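Local coordinates for leucine aminopeptidase (Legionella pneumophila, PDB 5GNE), which probably acts as a zinc-dependent aminopeptidase of the M28 family, removing residues from the N-terminal end of peptides, at residues Ile96-Val102 / Glu296-Tyr301; Met215-Val219 / Gly365-Ile369; Arg127-Ser131 / Ala237-Gly241; Lys81-Tyr85 / Leu282-Val286. One frame throughout, in Å; residues are numbered along the deposited sequence.

Interaction 1: Ile96-Val102 / Glu296-Tyr301; sequences INHEAQV and ELLTRY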
# COMPACT_ATOMS: atom_id res chain seq x y z
N ILE A 96 10.39 9.44 20.57
CA ILE A 96 8.96 9.48 20.87
C ILE A 96 8.67 10.47 22.04
O ILE A 96 8.85 10.12 23.20
CB ILE A 96 8.45 8.07 21.18
CG1 ILE A 96 8.66 7.17 19.96
CG2 ILE A 96 6.99 8.09 21.52
CD1 ILE A 96 8.29 5.72 20.20
N ASN A 97 8.24 11.69 21.75
CA ASN A 97 8.32 12.78 22.73
C ASN A 97 7.15 13.78 22.68
O ASN A 97 7.26 14.93 23.12
CB ASN A 97 9.66 13.50 22.53
CG ASN A 97 9.90 13.84 21.07
OD1 ASN A 97 9.08 13.53 20.20
ND2 ASN A 97 11.06 14.38 20.79
N HIS A 98 6.09 13.33 22.04
CA HIS A 98 4.91 14.10 21.68
C HIS A 98 3.60 13.53 22.20
O HIS A 98 2.57 13.59 21.51
CB HIS A 98 5.01 14.15 20.14
CG HIS A 98 6.16 14.96 19.68
ND1 HIS A 98 6.24 15.52 18.44
CD2 HIS A 98 7.06 15.66 20.43
CE1 HIS A 98 7.31 16.29 18.35
NE2 HIS A 98 7.77 16.46 19.59
N GLU A 99 3.60 13.06 23.44
CA GLU A 99 2.45 12.34 23.98
C GLU A 99 1.18 13.18 24.00
O GLU A 99 0.10 12.69 23.67
CB GLU A 99 2.74 11.82 25.40
CG GLU A 99 1.48 11.25 26.08
CD GLU A 99 1.76 10.36 27.30
OE1 GLU A 99 2.91 9.88 27.46
OE2 GLU A 99 0.79 10.08 28.04
N ALA A 100 1.29 14.46 24.35
CA ALA A 100 0.09 15.30 24.42
C ALA A 100 -0.55 15.41 23.05
O ALA A 100 -1.76 15.26 22.92
CB ALA A 100 0.42 16.66 24.94
N GLN A 101 0.27 15.66 22.03
CA GLN A 101 -0.27 15.81 20.69
C GLN A 101 -0.88 14.51 20.18
O GLN A 101 -1.97 14.51 19.61
CB GLN A 101 0.80 16.32 19.72
CG GLN A 101 1.28 17.76 20.00
CD GLN A 101 2.41 17.86 21.00
OE1 GLN A 101 2.62 16.99 21.85
NE2 GLN A 101 3.15 18.96 20.90
N VAL A 102 -0.21 13.39 20.43
CA VAL A 102 -0.70 12.10 19.99
C VAL A 102 -2.08 11.82 20.62
O VAL A 102 -3.01 11.39 19.93
CB VAL A 102 0.32 10.98 20.35
CG1 VAL A 102 -0.27 9.59 20.14
CG2 VAL A 102 1.62 11.16 19.52
N GLU A 296 7.28 0.32 18.86
CA GLU A 296 7.19 1.07 20.10
C GLU A 296 6.01 2.03 20.12
O GLU A 296 5.51 2.36 21.19
CB GLU A 296 8.44 1.92 20.33
CG GLU A 296 9.73 1.32 19.86
CD GLU A 296 10.88 2.29 20.00
OE1 GLU A 296 10.88 3.35 19.33
OE2 GLU A 296 11.80 1.99 20.78
N LEU A 297 5.52 2.43 18.95
CA LEU A 297 4.33 3.26 18.90
C LEU A 297 3.14 2.41 19.33
O LEU A 297 2.29 2.85 20.13
CB LEU A 297 4.12 3.86 17.50
CG LEU A 297 5.14 4.86 16.89
CD1 LEU A 297 4.78 5.11 15.44
CD2 LEU A 297 5.26 6.18 17.63
N LEU A 298 3.12 1.17 18.85
CA LEU A 298 2.04 0.25 19.21
C LEU A 298 2.00 -0.01 20.72
O LEU A 298 0.94 0.05 21.36
CB LEU A 298 2.18 -1.07 18.46
CG LEU A 298 1.63 -1.11 17.02
CD1 LEU A 298 1.84 -2.47 16.38
CD2 LEU A 298 0.16 -0.74 17.01
N THR A 299 3.16 -0.29 21.29
CA THR A 299 3.22 -0.54 22.71
C THR A 299 2.94 0.72 23.53
O THR A 299 2.08 0.71 24.42
CB THR A 299 4.58 -1.15 23.09
OG1 THR A 299 4.63 -2.49 22.56
CG2 THR A 299 4.73 -1.23 24.60
N ARG A 300 3.63 1.81 23.20
CA ARG A 300 3.50 3.03 23.98
C ARG A 300 2.14 3.71 23.84
O ARG A 300 1.61 4.22 24.81
CB ARG A 300 4.60 4.01 23.61
CG ARG A 300 4.47 5.34 24.30
CD ARG A 300 5.81 5.88 24.71
NE ARG A 300 5.65 6.94 25.69
CZ ARG A 300 6.66 7.60 26.24
NH1 ARG A 300 7.91 7.30 25.88
NH2 ARG A 300 6.43 8.56 27.13
N TYR A 301 1.58 3.73 22.63
CA TYR A 301 0.37 4.53 22.41
C TYR A 301 -0.89 3.71 22.12
O TYR A 301 -1.93 3.96 22.73
CB TYR A 301 0.57 5.52 21.26
CG TYR A 301 1.56 6.63 21.55
CD1 TYR A 301 1.41 7.43 22.68
CD2 TYR A 301 2.61 6.91 20.68
CE1 TYR A 301 2.29 8.46 22.94
CE2 TYR A 301 3.49 7.94 20.94
CZ TYR A 301 3.32 8.72 22.08
OH TYR A 301 4.18 9.75 22.36
O HOH W 1 3.13 6.99 26.67
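Ile-96 and Tyr-301 carry most of this 430 Å² contact, in which the loop leading into helix 99-106 lies against the C-terminal part of helix 288-302. The CA-to-CB bond of Ile-96 points toward the helix, and its side chain meets several partners: CD1 reaches Leu-297 CD2 at 4.0 Å and also passes the Glu-296 carboxylate (CD1 to OE1 3.6 Å), while its CG2 meets the Tyr-301 ring at CE2, 3.6 Å away. One turn further along the helix from Leu-297, Tyr-301 points its CA-to-CB bond toward 96-102. Val-102 sits over one face of its ring, with CG1 3.7 Å from the centroid and 11° off the normal, a good CH-pi contact. Tyr-301 OH lies 3.5 Å from Glu-99 CA, beside the first turn of the helix whose N-cap position is held by His-98. That hydroxyl is hydrogen-bonded to Glu-371 of helix 355-373, whose carboxylate also receives the backbone N of Asn-97 and of His-98. At the solvent-facing edge, Glu-99 OE1 and Arg-300 NH2 form a long salt bridge of 3.8 Å, and a water links the same groups more tightly, donating to Glu-99 OE1 (3.0 Å) and accepting from Arg-300 NE (2.7 Å). With no direct hydrogen bond between the segments, cohesion comes from apolar and CH-pi packing inside, with a long, water-bridged salt bridge at the outer edge.

Interaction 2: Met215-Val219 / Gly365-Ile369; sequences MARVV and GLAFI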
# COMPACT_ATOMS: atom_id res chain seq x y z
N MET A 215 -7.13 9.22 8.95
CA MET A 215 -5.89 9.87 9.36
C MET A 215 -5.79 11.27 8.76
O MET A 215 -5.55 12.26 9.47
CB MET A 215 -4.70 9.03 8.93
CG MET A 215 -4.47 7.84 9.86
SD MET A 215 -3.37 6.70 9.02
CE MET A 215 -1.91 7.73 8.94
N ALA A 216 -6.07 11.37 7.46
CA ALA A 216 -6.07 12.66 6.76
C ALA A 216 -7.08 13.62 7.38
O ALA A 216 -6.81 14.80 7.56
CB ALA A 216 -6.37 12.48 5.27
N ARG A 217 -8.25 13.11 7.71
CA ARG A 217 -9.28 13.99 8.22
C ARG A 217 -8.97 14.47 9.64
O ARG A 217 -9.16 15.64 9.96
CB ARG A 217 -10.61 13.25 8.24
CG ARG A 217 -11.79 14.10 8.71
CD ARG A 217 -13.01 13.22 9.03
NE ARG A 217 -12.83 12.56 10.32
CZ ARG A 217 -12.87 13.20 11.49
NH1 ARG A 217 -13.11 14.50 11.53
NH2 ARG A 217 -12.67 12.53 12.62
N VAL A 218 -8.48 13.57 10.48
CA VAL A 218 -7.97 13.97 11.79
C VAL A 218 -6.89 15.06 11.68
O VAL A 218 -6.98 16.09 12.35
CB VAL A 218 -7.45 12.77 12.57
CG1 VAL A 218 -6.71 13.23 13.81
CG2 VAL A 218 -8.62 11.87 12.93
N VAL A 219 -5.91 14.85 10.81
CA VAL A 219 -4.87 15.84 10.57
C VAL A 219 -5.44 17.21 10.13
O VAL A 219 -5.00 18.24 10.62
CB VAL A 219 -3.86 15.35 9.51
CG1 VAL A 219 -3.01 16.49 9.01
CG2 VAL A 219 -2.98 14.22 10.07
N GLY A 365 -1.22 4.89 12.80
CA GLY A 365 -0.95 5.88 11.78
C GLY A 365 -0.76 7.30 12.29
O GLY A 365 0.17 8.02 11.87
N LEU A 366 -1.62 7.72 13.21
CA LEU A 366 -1.55 9.09 13.71
C LEU A 366 -0.35 9.31 14.63
O LEU A 366 0.30 10.34 14.56
CB LEU A 366 -2.86 9.45 14.41
CG LEU A 366 -4.02 9.69 13.44
CD1 LEU A 366 -5.38 9.83 14.13
CD2 LEU A 366 -3.76 10.90 12.58
N ALA A 367 -0.03 8.34 15.49
CA ALA A 367 1.20 8.40 16.29
C ALA A 367 2.44 8.47 15.37
O ALA A 367 3.38 9.26 15.59
CB ALA A 367 1.28 7.22 17.22
N PHE A 368 2.42 7.62 14.35
CA PHE A 368 3.43 7.64 13.31
C PHE A 368 3.60 9.04 12.72
O PHE A 368 4.69 9.59 12.70
CB PHE A 368 3.04 6.62 12.24
CG PHE A 368 4.09 6.35 11.22
CD1 PHE A 368 5.15 5.49 11.49
CD2 PHE A 368 3.97 6.88 9.94
CE1 PHE A 368 6.10 5.21 10.51
CE2 PHE A 368 4.91 6.61 8.96
CZ PHE A 368 5.97 5.77 9.24
N ILE A 369 2.49 9.62 12.28
CA ILE A 369 2.51 10.95 11.70
C ILE A 369 2.97 12.03 12.70
O ILE A 369 3.73 12.91 12.35
CB ILE A 369 1.13 11.32 11.16
CG1 ILE A 369 0.84 10.54 9.88
CG2 ILE A 369 1.05 12.78 10.82
CD1 ILE A 369 -0.54 10.82 9.37
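Two helices of the M28 peptidase domain, an alpha/beta fold built on a mixed central sheet, cross here; the axes of 215-219 and 365-369 make an angle of -52° and come within 10.5 Å of each other, and six buried residues form the interface. In helix 355-373, Gly-365 comes first, and it allows the close approach of Met-215 from helix 202-221: Met-215 CE lies 3.5 Å from Gly-365 CA, and an ideal CB on Gly-365 would fall 2.3 Å from Met-215 SD, a clash. Leu-366 follows, its CA 6.2 Å from that of Met-215. Its side chain reaches across to the other helix, with CD1 3.7 Å from Val-218 CG1, CD2 4.2 Å from Val-219 CG2, and CG 4.1 Å from Met-215 CG. Ala-367 and Phe-368 turn to other neighbours, including Leu-297 of helix 288-302, so helix 355-373 is packed on more than one flank. Ile-369, one turn after Gly-365, brings the helix back to the interface and also touches Ile-230 and Phe-232 of strand 230-235, where Met-215 packs too; both helices therefore rest on the sheet. Ile-369 CD1 lies 4.2 Å from Val-219 CG2 and only 3.4 Å from Met-215 CE.

Interaction 3: Arg127-Ser131 / Ala237-Gly241; sequences RSAKS and AEERG. With ZN (zinc ion), chain C.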
# COMPACT_ATOMS: atom_id res chain seq x y z
N ARG A 127 -13.54 -2.88 -7.59
CA ARG A 127 -12.70 -1.71 -7.82
C ARG A 127 -11.49 -2.10 -8.69
O ARG A 127 -10.35 -1.70 -8.42
CB ARG A 127 -12.24 -1.11 -6.49
CG ARG A 127 -13.32 -0.61 -5.56
CD ARG A 127 -12.73 -0.19 -4.21
NE ARG A 127 -12.98 -1.22 -3.21
CZ ARG A 127 -12.05 -1.92 -2.58
NH1 ARG A 127 -10.77 -1.69 -2.79
NH2 ARG A 127 -12.40 -2.83 -1.70
N SER A 128 -11.74 -2.86 -9.75
CA SER A 128 -10.68 -3.38 -10.62
C SER A 128 -9.97 -2.30 -11.44
O SER A 128 -10.60 -1.35 -11.89
CB SER A 128 -11.26 -4.43 -11.56
OG SER A 128 -10.46 -4.57 -12.71
N ALA A 129 -8.67 -2.46 -11.67
CA ALA A 129 -7.92 -1.47 -12.43
C ALA A 129 -8.37 -1.38 -13.89
O ALA A 129 -8.03 -0.42 -14.58
CB ALA A 129 -6.41 -1.77 -12.36
N LYS A 130 -9.11 -2.38 -14.36
CA LYS A 130 -9.64 -2.36 -15.72
C LYS A 130 -11.06 -1.80 -15.81
O LYS A 130 -11.50 -1.44 -16.90
CB LYS A 130 -9.66 -3.77 -16.33
CG LYS A 130 -8.34 -4.45 -16.50
CD LYS A 130 -8.54 -5.86 -17.09
CE LYS A 130 -7.53 -6.14 -18.21
NZ LYS A 130 -7.89 -7.32 -19.05
N SER A 131 -11.78 -1.73 -14.69
CA SER A 131 -13.22 -1.45 -14.79
C SER A 131 -13.53 0.03 -14.53
O SER A 131 -12.71 0.78 -14.01
CB SER A 131 -14.03 -2.33 -13.83
OG SER A 131 -13.91 -1.91 -12.48
N ALA A 237 -4.14 -0.55 -9.19
CA ALA A 237 -3.60 -1.76 -9.77
C ALA A 237 -2.60 -2.54 -8.92
O ALA A 237 -1.68 -3.20 -9.46
CB ALA A 237 -2.93 -1.40 -11.11
N GLU A 238 -2.76 -2.51 -7.61
CA GLU A 238 -1.87 -3.31 -6.76
C GLU A 238 -2.04 -4.79 -7.07
O GLU A 238 -1.10 -5.58 -6.95
CB GLU A 238 -2.12 -3.02 -5.29
CG GLU A 238 -1.19 -3.75 -4.33
CD GLU A 238 -1.71 -5.12 -3.91
OE1 GLU A 238 -2.87 -5.46 -4.28
OE2 GLU A 238 -0.98 -5.85 -3.21
N GLU A 239 -3.24 -5.16 -7.51
CA GLU A 239 -3.56 -6.55 -7.81
C GLU A 239 -3.03 -6.94 -9.18
O GLU A 239 -3.25 -8.06 -9.63
CB GLU A 239 -5.09 -6.78 -7.70
CG GLU A 239 -5.66 -6.59 -6.25
CD GLU A 239 -5.19 -7.67 -5.29
OE1 GLU A 239 -4.39 -8.52 -5.75
OE2 GLU A 239 -5.61 -7.71 -4.10
N ARG A 240 -2.28 -6.04 -9.81
CA ARG A 240 -1.63 -6.31 -11.10
C ARG A 240 -0.11 -6.19 -10.97
O ARG A 240 0.52 -5.37 -11.63
CB ARG A 240 -2.15 -5.34 -12.19
CG ARG A 240 -3.67 -5.14 -12.13
CD ARG A 240 -4.43 -6.40 -12.59
NE ARG A 240 -5.86 -6.18 -12.48
CZ ARG A 240 -6.81 -6.88 -13.10
NH1 ARG A 240 -6.51 -7.87 -13.94
NH2 ARG A 240 -8.09 -6.56 -12.89
N GLY A 241 0.48 -6.99 -10.10
CA GLY A 241 1.92 -6.96 -9.88
C GLY A 241 2.45 -5.64 -9.36
O GLY A 241 3.54 -5.19 -9.74
ZN ZN C . -4.08 -8.49 -2.50
O HOH W 2 -2.28 -8.29 -1.53
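Two type I beta turns, Ser-128 to Ser-131 and Ala-237 to Arg-240, meet through a pair of methyl groups: Ala-129 CB and Ala-237 CB are 3.7 Å apart, and the CA atoms of these residues only 5.1 Å. Ala-237 has positive phi (52°) as it enters a turn that carries two acidic residues of the zinc centre. Glu-239 OE2 binds one zinc at 2.4 Å, beside Asp-204 and His-344; Glu-238 OE2 accepts a 3.2 Å hydrogen bond from a water that lies 2.1 Å from the same ion. Within 127-131, Ser-128 OG accepts from Lys-130 N at 3.1 Å, an ST turn. Arg-240 NH2 lies 3.1 Å from Ser-128 OG, and Asp-196 joins the two, salt-bridged to Arg-240 and hydrogen-bonded to Ser-128. Lys-130 CG lies over a face of the guanidinium, 4.2 Å from Arg-240 NH2. The direct contact is thus a small apolar surface plus polar groups gathered by Asp-196, while Glu-239 binds the metal directly and Glu-238 reaches it through the zinc-bound water.

Interaction 4: Lys81-Tyr85 / Leu282-Val286; sequences KLTSY and LKDYV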
# COMPACT_ATOMS: atom_id res chain seq x y z
N LYS A 81 18.64 -6.94 -8.62
CA LYS A 81 18.38 -5.84 -7.72
C LYS A 81 16.91 -5.73 -7.33
O LYS A 81 16.61 -5.21 -6.25
CB LYS A 81 18.88 -4.52 -8.35
CG LYS A 81 19.87 -3.74 -7.46
CD LYS A 81 21.29 -4.35 -7.45
CE LYS A 81 22.34 -3.41 -6.83
NZ LYS A 81 23.26 -4.10 -5.88
N LEU A 82 15.99 -6.23 -8.15
CA LEU A 82 14.57 -6.21 -7.80
C LEU A 82 14.15 -7.50 -7.03
O LEU A 82 12.97 -7.66 -6.71
CB LEU A 82 13.68 -6.05 -9.04
CG LEU A 82 13.86 -4.83 -9.94
CD1 LEU A 82 12.76 -4.73 -11.00
CD2 LEU A 82 13.92 -3.53 -9.14
N THR A 83 15.09 -8.40 -6.74
CA THR A 83 14.73 -9.60 -5.97
C THR A 83 15.61 -9.78 -4.72
O THR A 83 15.58 -10.81 -4.09
CB THR A 83 14.83 -10.88 -6.81
OG1 THR A 83 16.16 -11.04 -7.30
CG2 THR A 83 13.88 -10.82 -7.98
N SER A 84 16.36 -8.76 -4.37
CA SER A 84 17.19 -8.76 -3.19
C SER A 84 17.11 -7.41 -2.54
O SER A 84 16.85 -6.43 -3.22
CB SER A 84 18.63 -9.10 -3.57
OG SER A 84 19.13 -8.10 -4.44
N TYR A 85 17.37 -7.33 -1.25
CA TYR A 85 17.44 -6.03 -0.60
C TYR A 85 18.53 -5.95 0.44
O TYR A 85 18.81 -6.92 1.12
CB TYR A 85 16.09 -5.65 0.02
CG TYR A 85 15.64 -6.51 1.19
CD1 TYR A 85 15.99 -6.19 2.51
CD2 TYR A 85 14.86 -7.63 0.98
CE1 TYR A 85 15.56 -6.99 3.58
CE2 TYR A 85 14.43 -8.44 2.03
CZ TYR A 85 14.78 -8.12 3.33
OH TYR A 85 14.35 -8.92 4.37
N LEU A 282 5.61 -6.59 9.57
CA LEU A 282 6.29 -7.45 8.61
C LEU A 282 7.76 -7.29 8.79
O LEU A 282 8.21 -6.19 9.09
CB LEU A 282 5.89 -7.10 7.19
CG LEU A 282 4.65 -7.87 6.75
CD1 LEU A 282 3.36 -7.19 7.21
CD2 LEU A 282 4.67 -8.07 5.25
N LYS A 283 8.53 -8.37 8.67
CA LYS A 283 9.96 -8.20 8.87
C LYS A 283 10.81 -8.31 7.60
O LYS A 283 12.01 -8.05 7.66
CB LYS A 283 10.51 -9.17 9.92
CG LYS A 283 9.64 -10.32 10.35
CD LYS A 283 10.42 -11.12 11.40
CE LYS A 283 9.64 -12.26 12.02
NZ LYS A 283 10.55 -13.18 12.77
N ASP A 284 10.24 -8.72 6.47
CA ASP A 284 11.04 -8.67 5.24
C ASP A 284 10.61 -7.52 4.31
O ASP A 284 9.45 -7.11 4.26
CB ASP A 284 11.04 -10.04 4.53
CG ASP A 284 9.67 -10.66 4.42
OD1 ASP A 284 8.75 -10.01 3.88
OD2 ASP A 284 9.51 -11.83 4.87
N TYR A 285 11.58 -7.00 3.57
CA TYR A 285 11.31 -5.98 2.58
C TYR A 285 10.78 -4.69 3.22
O TYR A 285 10.05 -3.94 2.59
CB TYR A 285 10.35 -6.50 1.52
CG TYR A 285 11.07 -7.06 0.32
CD1 TYR A 285 11.44 -6.23 -0.74
CD2 TYR A 285 11.42 -8.40 0.25
CE1 TYR A 285 12.11 -6.73 -1.84
CE2 TYR A 285 12.10 -8.90 -0.84
CZ TYR A 285 12.44 -8.06 -1.88
OH TYR A 285 13.12 -8.55 -2.97
N VAL A 286 11.19 -4.45 4.46
CA VAL A 286 10.86 -3.24 5.22
C VAL A 286 12.12 -2.75 5.89
O VAL A 286 13.10 -3.47 5.93
CB VAL A 286 9.77 -3.48 6.29
CG1 VAL A 286 8.42 -3.76 5.65
CG2 VAL A 286 10.17 -4.64 7.20
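Tyr-85 lays its ring against Tyr-285 and the backbone that leads into it. Its edge is turned to the face of the Tyr-285 ring, with centroids 4.6 Å apart and planes at 55°, a tilted edge-to-face pair whose closest atoms, Tyr-85 CE2 and Tyr-285 CD2, are 3.5 Å apart. Tyr-285 CA lies over the face of the Tyr-85 ring, 4.1 Å from its centroid, a CH-pi contact, and Tyr-85 OH reaches Asp-284 CA at 3.4 Å. Tyr-285, with positive phi (63°), sits in the loop joining strand 279-282 to helix 288-302. Tyr-285 OH reaches back to 81-85, 3.3 Å from Thr-83 C, and the side chain also packs on Val-319 and Thr-322 of helix 318-323. The contact thus joins the chain just after helix 75-81, where Leu-82 and Thr-83 pack on Ile-11 of strand 8-13, to the loop after strand 279-282 of the mixed sheet. With no clear hydrogen bond between the segments, this surface contact relies on aromatic packing and ring-to-backbone contacts.

Interactions 1 and 2 form one continuous patch, their centres 12 Å apart: Leu-297 CD1 packs on Phe-368 CA at 3.6 Å and Tyr-301 CD2 on Ala-367 CB at 3.7 Å, so helix 355-373, part of interaction 2, also packs against interaction 1. Interaction 3 lies on the other side of the chain's centre, with its centre about 36 Å from that of interaction 1 and 26 Å from that of interaction 2, and it alone holds zinc ligands. Interaction 4 touches none of the others; its nearest atoms are about 9 Å from interaction 3, and the Asp-284 side chain is about 14 Å from a zinc. Along the chain, interaction 3 is nested within the loops closed by interactions 1 and 4.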